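Local coordinates for enoyl-CoA hydratase/isomerase family protein (Ruegeria pomeroyi, PDB 3L3S) that probably acts as a hydro-lyase on acyl-CoA thioesters, as expected of a crotonase-superfamily member, and assembles as a dimer of trimers, at residues 177-180 / 184-187; 128-133 / 195-200; 210-215 / 243-248. All blocks are in the same frame, centred on the assembly; numbering follows the deposited sequence.

How the contacts relate
Along the chain, the segments of contact 1 fall between the two halves of contact 2, and contact 3 follows after both. Contacts 1 and 2 are neighbours, centres about 12 Å apart, and they meet through strand 128-131: N186 N is probably hydrogen-bonded to A129 O at 2.7 Å, and strand 187-188, outermost in the sheet within this chain, starts where contact 1 ends, beside strand 128-131. Contact 3 lies away from this core, about 31 Å from contact 1 and 26 Å from contact 2 (centres); in the chain, helix 194-207 of contact 2 is followed by helix 210-223 of contact 3. All three touch the second subunit, so core and C-terminal helices both take part in the assembly.

Contact 1 of 3, residues 177-180 / 184-187; sequences DWAL and LINR
A179 faces L184 and I185 with its methyl, and its carbonyl takes up the backbone of the chain as it leaves helix 176-182. A179 O receives L184 N at 2.8 Å, with the donor in the carbonyl plane, and a second, weak bond from I185 N at 3.4 Å. A179 CB packs against both L184 CB and I185 CG1, 3.8 Å from the latter. I185 owes this position to its first torsion: with chi1 at 50°, CG1 lies between the backbone N and the carbonyl carbon and is brought against the helix backbone, 3.7 Å from L180 N. L180 instead runs alongside the departing chain, its CG anti to the backbone N, until CD1 lies 3.6 Å from N186 O and close to R187 CA. On the flank, L184 CD2 comes to the edge of the W178 ring, near its plane, 4.3 Å from CZ3. The chain leaving the helix is thus folded back against it, with one carbonyl bonded by two successive N-H groups and an apolar seam beside it. Around that seam, F137 of strand 137-138 touches A179, L184 and I185, M123 of helix 118-124 adds to L184 and I185, and I185 also reaches A131 of strand 128-131.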
loop_
_atom_site.group_PDB
_atom_site.type_symbol
_atom_site.label_atom_id
_atom_site.label_comp_id
_atom_site.label_asym_id
_atom_site.label_seq_id
_atom_site.Cartn_x
_atom_site.Cartn_y
_atom_site.Cartn_z
ATOM N N ASP B 177 12.182 11.269 -9.496
ATOM C CA ASP B 177 12.643 9.901 -9.287
ATOM C C ASP B 177 12.086 9.254 -8.028
ATOM O O ASP B 177 11.665 8.097 -8.071
ATOM C CB ASP B 177 14.167 9.825 -9.314
ATOM C CG ASP B 177 14.731 9.969 -10.716
ATOM O OD1 ASP B 177 15.688 10.752 -10.896
ATOM O OD2 ASP B 177 14.228 9.300 -11.642
ATOM N N TRP B 178 12.003 10.038 -6.949
ATOM C CA TRP B 178 11.485 9.579 -5.658
ATOM C C TRP B 178 9.991 9.344 -5.818
ATOM O O TRP B 178 9.454 8.388 -5.277
ATOM C CB TRP B 178 11.742 10.640 -4.567
ATOM C CG TRP B 178 11.323 10.265 -3.155
ATOM C CD1 TRP B 178 12.100 9.661 -2.202
ATOM C CD2 TRP B 178 10.037 10.472 -2.549
ATOM N NE1 TRP B 178 11.379 9.477 -1.045
ATOM C CE2 TRP B 178 10.112 9.963 -1.226
ATOM C CE3 TRP B 178 8.823 11.042 -2.994
ATOM C CZ2 TRP B 178 9.011 10.005 -0.335
ATOM C CZ3 TRP B 178 7.722 11.086 -2.110
ATOM C CH2 TRP B 178 7.830 10.567 -0.793
ATOM N N ALA B 179 9.344 10.248 -6.553
ATOM C CA ALA B 179 7.911 10.194 -6.818
ATOM C C ALA B 179 7.502 8.991 -7.647
ATOM O O ALA B 179 6.425 8.434 -7.434
ATOM C CB ALA B 179 7.456 11.451 -7.483
ATOM N N LEU B 180 8.361 8.601 -8.590
ATOM C CA LEU B 180 8.107 7.440 -9.439
ATOM C C LEU B 180 8.185 6.164 -8.591
ATOM O O LEU B 180 7.280 5.320 -8.644
ATOM C CB LEU B 180 9.109 7.378 -10.602
ATOM C CG LEU B 180 8.961 6.209 -11.594
ATOM C CD1 LEU B 180 7.626 6.311 -12.314
ATOM C CD2 LEU B 180 10.119 6.163 -12.584
ATOM N N LEU B 184 3.715 8.204 -6.632
ATOM C CA LEU B 184 3.078 9.522 -6.662
ATOM C C LEU B 184 2.733 9.873 -8.108
ATOM O O LEU B 184 1.739 10.547 -8.364
ATOM C CB LEU B 184 4.003 10.553 -6.011
ATOM C CG LEU B 184 3.603 11.973 -5.607
ATOM C CD1 LEU B 184 2.299 11.996 -4.783
ATOM C CD2 LEU B 184 4.748 12.578 -4.809
ATOM N N ILE B 185 3.565 9.396 -9.038
ATOM C CA ILE B 185 3.351 9.570 -10.476
ATOM C C ILE B 185 3.459 8.188 -11.133
ATOM O O ILE B 185 3.985 7.256 -10.520
ATOM C CB ILE B 185 4.346 10.583 -11.131
ATOM C CG1 ILE B 185 5.793 10.258 -10.741
ATOM C CG2 ILE B 185 3.936 12.015 -10.783
ATOM C CD1 ILE B 185 6.867 11.045 -11.450
ATOM N N ASN B 186 2.982 8.069 -12.374
ATOM C CA ASN B 186 2.996 6.800 -13.111
ATOM C C ASN B 186 4.228 6.505 -13.965
ATOM O O ASN B 186 4.659 5.346 -14.048
ATOM C CB ASN B 186 1.749 6.679 -13.989
ATOM C CG ASN B 186 0.468 6.559 -13.181
ATOM O OD1 ASN B 186 -0.000 5.454 -12.891
ATOM N ND2 ASN B 186 -0.105 7.696 -12.814
ATOM N N ARG B 187 4.780 7.537 -14.611
ATOM C CA ARG B 187 5.943 7.389 -15.484
ATOM C C ARG B 187 6.648 8.727 -15.654
ATOM O O ARG B 187 6.008 9.775 -15.612
ATOM C CB ARG B 187 5.488 6.850 -16.852
ATOM C CG ARG B 187 6.552 6.170 -17.696
ATOM C CD ARG B 187 5.928 5.496 -18.924
ATOM N NE ARG B 187 6.959 4.940 -19.804
ATOM C CZ ARG B 187 6.757 4.507 -21.048
ATOM N NH1 ARG B 187 5.546 4.542 -21.596
ATOM N NH2 ARG B 187 7.788 4.079 -21.766
#

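Contact 2 of 3, residues 128-133 / 195-200; sequences LAYASP and ATHVAD
Y130 and H197 carry most of this contact, with V198 beside them, and the tyrosine is the side chain to follow from root to tip. Its first atom, Y130 CB, points from strand 128-131 to helix 194-207 and meets the methyl V198 CG2 at 4.0 Å. The ring begins at CG, set beside the backbone N and anti to the carbonyl carbon by a chi1 of -62°, and CG lies 4.2 Å from H197 CD2. Further out, Y130 CD1 is 3.7 Å from H197 CD2 and equally close to NE2. Y130 CE1 then makes the nearest approach, 3.6 Å from H197 NE2. The imidazole thus presents its CD2-NE2 side to one flank of the phenol, and CE1 lies near the imidazole plane, at that ring's edge. The two planes are inclined at 57° with centroids 5.0 Å apart, so the rings meet obliquely.

At the tip, Y130 OH is hydrogen-bonded to E166 OE2 of the second subunit. Around the ring, L194 and L201 of helix 194-207 and I108 of strand 107-111 extend the apolar packing, while R187 touches both Y130 and H197.

No hydrogen bond joins the two segments; what joins them is van der Waals contact between the two rings and between the tyrosine and the valine methyl. The chemistry implies a division of labour along one residue: the carbon flank of Y130 packs within its own chain, and its hydroxyl, buried with the rest of it, finds its polar partner across a subunit interface.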
loop_
_atom_site.group_PDB
_atom_site.type_symbol
_atom_site.label_atom_id
_atom_site.label_comp_id
_atom_site.label_asym_id
_atom_site.label_seq_id
_atom_site.Cartn_x
_atom_site.Cartn_y
_atom_site.Cartn_z
ATOM N N LEU B 128 -4.421 9.121 -12.946
ATOM C CA LEU B 128 -3.053 9.019 -13.457
ATOM C C LEU B 128 -2.274 10.352 -13.365
ATOM O O LEU B 128 -2.870 11.433 -13.281
ATOM C CB LEU B 128 -3.057 8.486 -14.893
ATOM C CG LEU B 128 -3.774 7.155 -15.178
ATOM C CD1 LEU B 128 -3.748 6.840 -16.660
ATOM C CD2 LEU B 128 -3.160 6.026 -14.362
ATOM N N ALA B 129 -0.945 10.260 -13.329
ATOM C CA ALA B 129 -0.077 11.434 -13.242
ATOM C C ALA B 129 1.244 11.159 -13.951
ATOM O O ALA B 129 1.904 10.149 -13.691
ATOM C CB ALA B 129 0.175 11.821 -11.786
ATOM N N TYR B 130 1.586 12.032 -14.894
ATOM C CA TYR B 130 2.819 11.910 -15.675
ATOM C C TYR B 130 3.660 13.168 -15.519
ATOM O O TYR B 130 3.174 14.296 -15.700
ATOM C CB TYR B 130 2.499 11.633 -17.154
ATOM C CG TYR B 130 1.758 10.332 -17.359
ATOM C CD1 TYR B 130 2.458 9.118 -17.527
ATOM C CD2 TYR B 130 0.347 10.284 -17.274
ATOM C CE1 TYR B 130 1.768 7.875 -17.587
ATOM C CE2 TYR B 130 -0.350 9.057 -17.330
ATOM C CZ TYR B 130 0.365 7.855 -17.478
ATOM O OH TYR B 130 -0.310 6.654 -17.437
ATOM N N ALA B 131 4.920 12.963 -15.169
ATOM C CA ALA B 131 5.830 14.070 -14.953
ATOM C C ALA B 131 7.089 14.083 -15.804
ATOM O O ALA B 131 7.446 13.089 -16.441
ATOM C CB ALA B 131 6.195 14.146 -13.476
ATOM N N SER B 132 7.713 15.260 -15.847
ATOM C CA SER B 132 8.975 15.498 -16.553
ATOM C C SER B 132 10.027 15.332 -15.450
ATOM O O SER B 132 9.659 15.312 -14.274
ATOM C CB SER B 132 9.005 16.934 -17.117
ATOM O OG SER B 132 9.357 17.910 -16.140
ATOM N N PRO B 133 11.331 15.185 -15.799
ATOM C CA PRO B 133 12.342 15.034 -14.739
ATOM C C PRO B 133 12.516 16.201 -13.769
ATOM O O PRO B 133 12.838 15.979 -12.605
ATOM C CB PRO B 133 13.615 14.759 -15.522
ATOM C CG PRO B 133 13.116 13.948 -16.636
ATOM C CD PRO B 133 11.914 14.754 -17.086
ATOM N N ALA B 195 3.870 15.921 -23.528
ATOM C CA ALA B 195 2.604 16.363 -24.112
ATOM C C ALA B 195 1.967 15.309 -25.024
ATOM O O ALA B 195 0.764 15.054 -24.919
ATOM C CB ALA B 195 2.791 17.675 -24.863
ATOM N N THR B 196 2.782 14.670 -25.870
ATOM C CA THR B 196 2.299 13.627 -26.791
ATOM C C THR B 196 1.892 12.362 -26.052
ATOM O O THR B 196 0.851 11.791 -26.351
ATOM C CB THR B 196 3.345 13.225 -27.861
ATOM O OG1 THR B 196 4.592 12.913 -27.228
ATOM C CG2 THR B 196 3.536 14.335 -28.880
ATOM N N HIS B 197 2.699 11.965 -25.064
ATOM C CA HIS B 197 2.451 10.771 -24.253
ATOM C C HIS B 197 1.067 10.793 -23.606
ATOM O O HIS B 197 0.329 9.816 -23.703
ATOM C CB HIS B 197 3.522 10.622 -23.171
ATOM C CG HIS B 197 3.412 9.352 -22.381
ATOM N ND1 HIS B 197 4.021 8.182 -22.775
ATOM C CD2 HIS B 197 2.769 9.072 -21.222
ATOM C CE1 HIS B 197 3.757 7.234 -21.893
ATOM N NE2 HIS B 197 2.999 7.748 -20.941
ATOM N N VAL B 198 0.746 11.912 -22.954
ATOM C CA VAL B 198 -0.535 12.125 -22.281
ATOM C C VAL B 198 -1.677 12.192 -23.297
ATOM O O VAL B 198 -2.698 11.540 -23.112
ATOM C CB VAL B 198 -0.490 13.413 -21.408
ATOM C CG1 VAL B 198 -1.871 13.759 -20.830
ATOM C CG2 VAL B 198 0.499 13.224 -20.273
ATOM N N ALA B 199 -1.461 12.914 -24.396
ATOM C CA ALA B 199 -2.467 13.064 -25.451
ATOM C C ALA B 199 -2.830 11.739 -26.141
ATOM O O ALA B 199 -4.005 11.487 -26.414
ATOM C CB ALA B 199 -2.010 14.096 -26.473
ATOM N N ASP B 200 -1.830 10.881 -26.352
ATOM C CA ASP B 200 -2.016 9.567 -26.991
ATOM C C ASP B 200 -2.664 8.574 -26.033
ATOM O O ASP B 200 -3.531 7.795 -26.431
ATOM C CB ASP B 200 -0.675 8.983 -27.475
ATOM C CG ASP B 200 -0.037 9.794 -28.599
ATOM O OD1 ASP B 200 -0.765 10.447 -29.377
ATOM O OD2 ASP B 200 1.208 9.778 -28.704
#

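Contact 3 of 3, residues 210-215 / 243-248; sequences QAPLRR and FMDPGR
The helical segment 210-215 faces the chain just beyond helix 228-244, P212 and D245 standing closest with CA atoms 7.6 Å apart, and residues D245 to R248 form a type I beta turn. The side chains of P212 and D245 approach from opposite directions. D245 reaches toward segment 210-215 because its CG is anti to the backbone N, chi1 -161°, and its carboxylate meets the pyrrolidine ring of P212 at two carbons: D245 OD2 lies 3.6 Å from both P212 CG and P212 CD. A211 adds its methyl, CB standing 3.7 Å from D245 OD2. These are van der Waals contacts, and no hydrogen bond joins the two segments.

The other oxygen, D245 OD1, accepts a bond from G247 N within its own turn, at 3.0 Å, met on the anti side and 20° out of the carboxylate plane. It takes another from N209 ND2, just before Q210 in the chain, so the carboxylate bridges the two parts of the chain. With an alanine here in place of D245, G247 N and N209 ND2 would probably lose this acceptor, and the P212 ring and A211 methyl the carboxylate packed on them. Within the first helix, R214 NH2 reaches back one turn to Q210 OE1 at 3.0 Å, using a lone pair in the amide plane, while Q210 CB lies over one face of the guanidinium, toward its rim.

On the side of the second subunit, G145 of that chain packs on P212, and F243 meets F90 of that chain edge-to-face. The carboxylate bond to the nitrogen two residues on defines an Asx turn, here coinciding with the beta turn that follows helix 228-244, in the C-terminal helical region characteristic of crotonase-fold subunits.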
loop_
_atom_site.group_PDB
_atom_site.type_symbol
_atom_site.label_atom_id
_atom_site.label_comp_id
_atom_site.label_asym_id
_atom_site.label_seq_id
_atom_site.Cartn_x
_atom_site.Cartn_y
_atom_site.Cartn_z
ATOM N N GLN B 210 -16.741 2.797 -23.985
ATOM C CA GLN B 210 -16.964 3.607 -22.792
ATOM C C GLN B 210 -17.745 3.084 -21.590
ATOM O O GLN B 210 -17.277 3.244 -20.461
ATOM C CB GLN B 210 -17.486 4.990 -23.202
ATOM C CG GLN B 210 -16.541 5.777 -24.128
ATOM C CD GLN B 210 -15.172 6.038 -23.512
ATOM O OE1 GLN B 210 -15.040 6.825 -22.577
ATOM N NE2 GLN B 210 -14.152 5.369 -24.031
ATOM N N ALA B 211 -18.896 2.444 -21.809
ATOM C CA ALA B 211 -19.701 1.938 -20.689
ATOM C C ALA B 211 -18.968 0.988 -19.716
ATOM O O ALA B 211 -19.107 1.163 -18.505
ATOM C CB ALA B 211 -21.054 1.363 -21.178
ATOM N N PRO B 212 -18.158 0.011 -20.221
ATOM C CA PRO B 212 -17.449 -0.877 -19.290
ATOM C C PRO B 212 -16.278 -0.179 -18.593
ATOM O O PRO B 212 -15.857 -0.604 -17.514
ATOM C CB PRO B 212 -16.913 -1.976 -20.205
ATOM C CG PRO B 212 -17.891 -2.056 -21.255
ATOM C CD PRO B 212 -18.127 -0.600 -21.565
ATOM N N LEU B 213 -15.761 0.878 -19.232
ATOM C CA LEU B 213 -14.634 1.671 -18.727
ATOM C C LEU B 213 -15.052 2.450 -17.486
ATOM O O LEU B 213 -14.350 2.421 -16.477
ATOM C CB LEU B 213 -14.167 2.669 -19.800
ATOM C CG LEU B 213 -12.763 3.274 -19.948
ATOM C CD1 LEU B 213 -12.903 4.555 -20.743
ATOM C CD2 LEU B 213 -12.074 3.572 -18.640
ATOM N N ARG B 214 -16.170 3.168 -17.591
ATOM C CA ARG B 214 -16.691 3.987 -16.493
ATOM C C ARG B 214 -17.206 3.156 -15.343
ATOM O O ARG B 214 -16.898 3.442 -14.186
ATOM C CB ARG B 214 -17.763 4.941 -16.992
ATOM C CG ARG B 214 -17.171 6.000 -17.872
ATOM C CD ARG B 214 -18.196 6.679 -18.721
ATOM N NE ARG B 214 -17.538 7.277 -19.874
ATOM C CZ ARG B 214 -18.150 8.004 -20.796
ATOM N NH1 ARG B 214 -19.456 8.243 -20.709
ATOM N NH2 ARG B 214 -17.449 8.481 -21.817
ATOM N N ARG B 215 -17.911 2.076 -15.685
ATOM C CA ARG B 215 -18.457 1.144 -14.703
ATOM C C ARG B 215 -17.274 0.426 -14.025
ATOM O O ARG B 215 -17.266 0.245 -12.814
ATOM C CB ARG B 215 -19.372 0.138 -15.407
ATOM C CG ARG B 215 -20.279 -0.672 -14.504
ATOM C CD ARG B 215 -21.550 0.066 -14.114
ATOM N NE ARG B 215 -22.293 -0.692 -13.108
ATOM C CZ ARG B 215 -22.316 -0.402 -11.808
ATOM N NH1 ARG B 215 -21.640 0.641 -11.336
ATOM N NH2 ARG B 215 -22.995 -1.172 -10.970
ATOM N N PHE B 243 -19.170 -8.398 -20.132
ATOM C CA PHE B 243 -19.237 -9.465 -21.119
ATOM C C PHE B 243 -20.585 -9.515 -21.842
ATOM O O PHE B 243 -20.725 -10.203 -22.850
ATOM C CB PHE B 243 -18.863 -10.810 -20.483
ATOM C CG PHE B 243 -17.380 -11.077 -20.468
ATOM C CD1 PHE B 243 -16.813 -12.011 -21.356
ATOM C CD2 PHE B 243 -16.525 -10.358 -19.599
ATOM C CE1 PHE B 243 -15.397 -12.227 -21.393
ATOM C CE2 PHE B 243 -15.118 -10.555 -19.618
ATOM C CZ PHE B 243 -14.553 -11.492 -20.517
HETATM N N MSE B 244 -21.560 -8.757 -21.347
HETATM C CA MSE B 244 -22.881 -8.694 -21.967
HETATM C C MSE B 244 -23.064 -7.416 -22.783
HETATM O O MSE B 244 -24.052 -7.268 -23.512
HETATM C CB MSE B 244 -23.981 -8.840 -20.904
HETATM C CG MSE B 244 -23.953 -10.183 -20.180
HETATM SE SE MSE B 244 -24.157 -11.679 -21.404
HETATM C CE MSE B 244 -22.418 -12.463 -21.458
ATOM N N ASP B 245 -22.064 -6.534 -22.699
ATOM C CA ASP B 245 -22.040 -5.247 -23.402
ATOM C C ASP B 245 -21.972 -5.466 -24.924
ATOM O O ASP B 245 -21.212 -6.323 -25.391
ATOM C CB ASP B 245 -20.819 -4.434 -22.936
ATOM C CG ASP B 245 -20.948 -2.945 -23.230
ATOM O OD1 ASP B 245 -20.661 -2.526 -24.370
ATOM O OD2 ASP B 245 -21.322 -2.191 -22.308
ATOM N N PRO B 246 -22.808 -4.739 -25.708
ATOM C CA PRO B 246 -22.798 -4.889 -27.174
ATOM C C PRO B 246 -21.501 -4.413 -27.852
ATOM O O PRO B 246 -21.176 -4.855 -28.955
ATOM C CB PRO B 246 -24.009 -4.063 -27.611
ATOM C CG PRO B 246 -24.159 -3.034 -26.520
ATOM C CD PRO B 246 -23.928 -3.867 -25.292
ATOM N N GLY B 247 -20.742 -3.568 -27.149
ATOM C CA GLY B 247 -19.491 -3.047 -27.678
ATOM C C GLY B 247 -18.252 -3.890 -27.422
ATOM O O GLY B 247 -17.141 -3.434 -27.693
ATOM N N ARG B 248 -18.432 -5.106 -26.901
ATOM C CA ARG B 248 -17.319 -6.035 -26.617
ATOM C C ARG B 248 -16.752 -6.689 -27.887
ATOM O O ARG B 248 -15.541 -7.040 -27.900
ATOM C CB ARG B 248 -17.763 -7.117 -25.610
#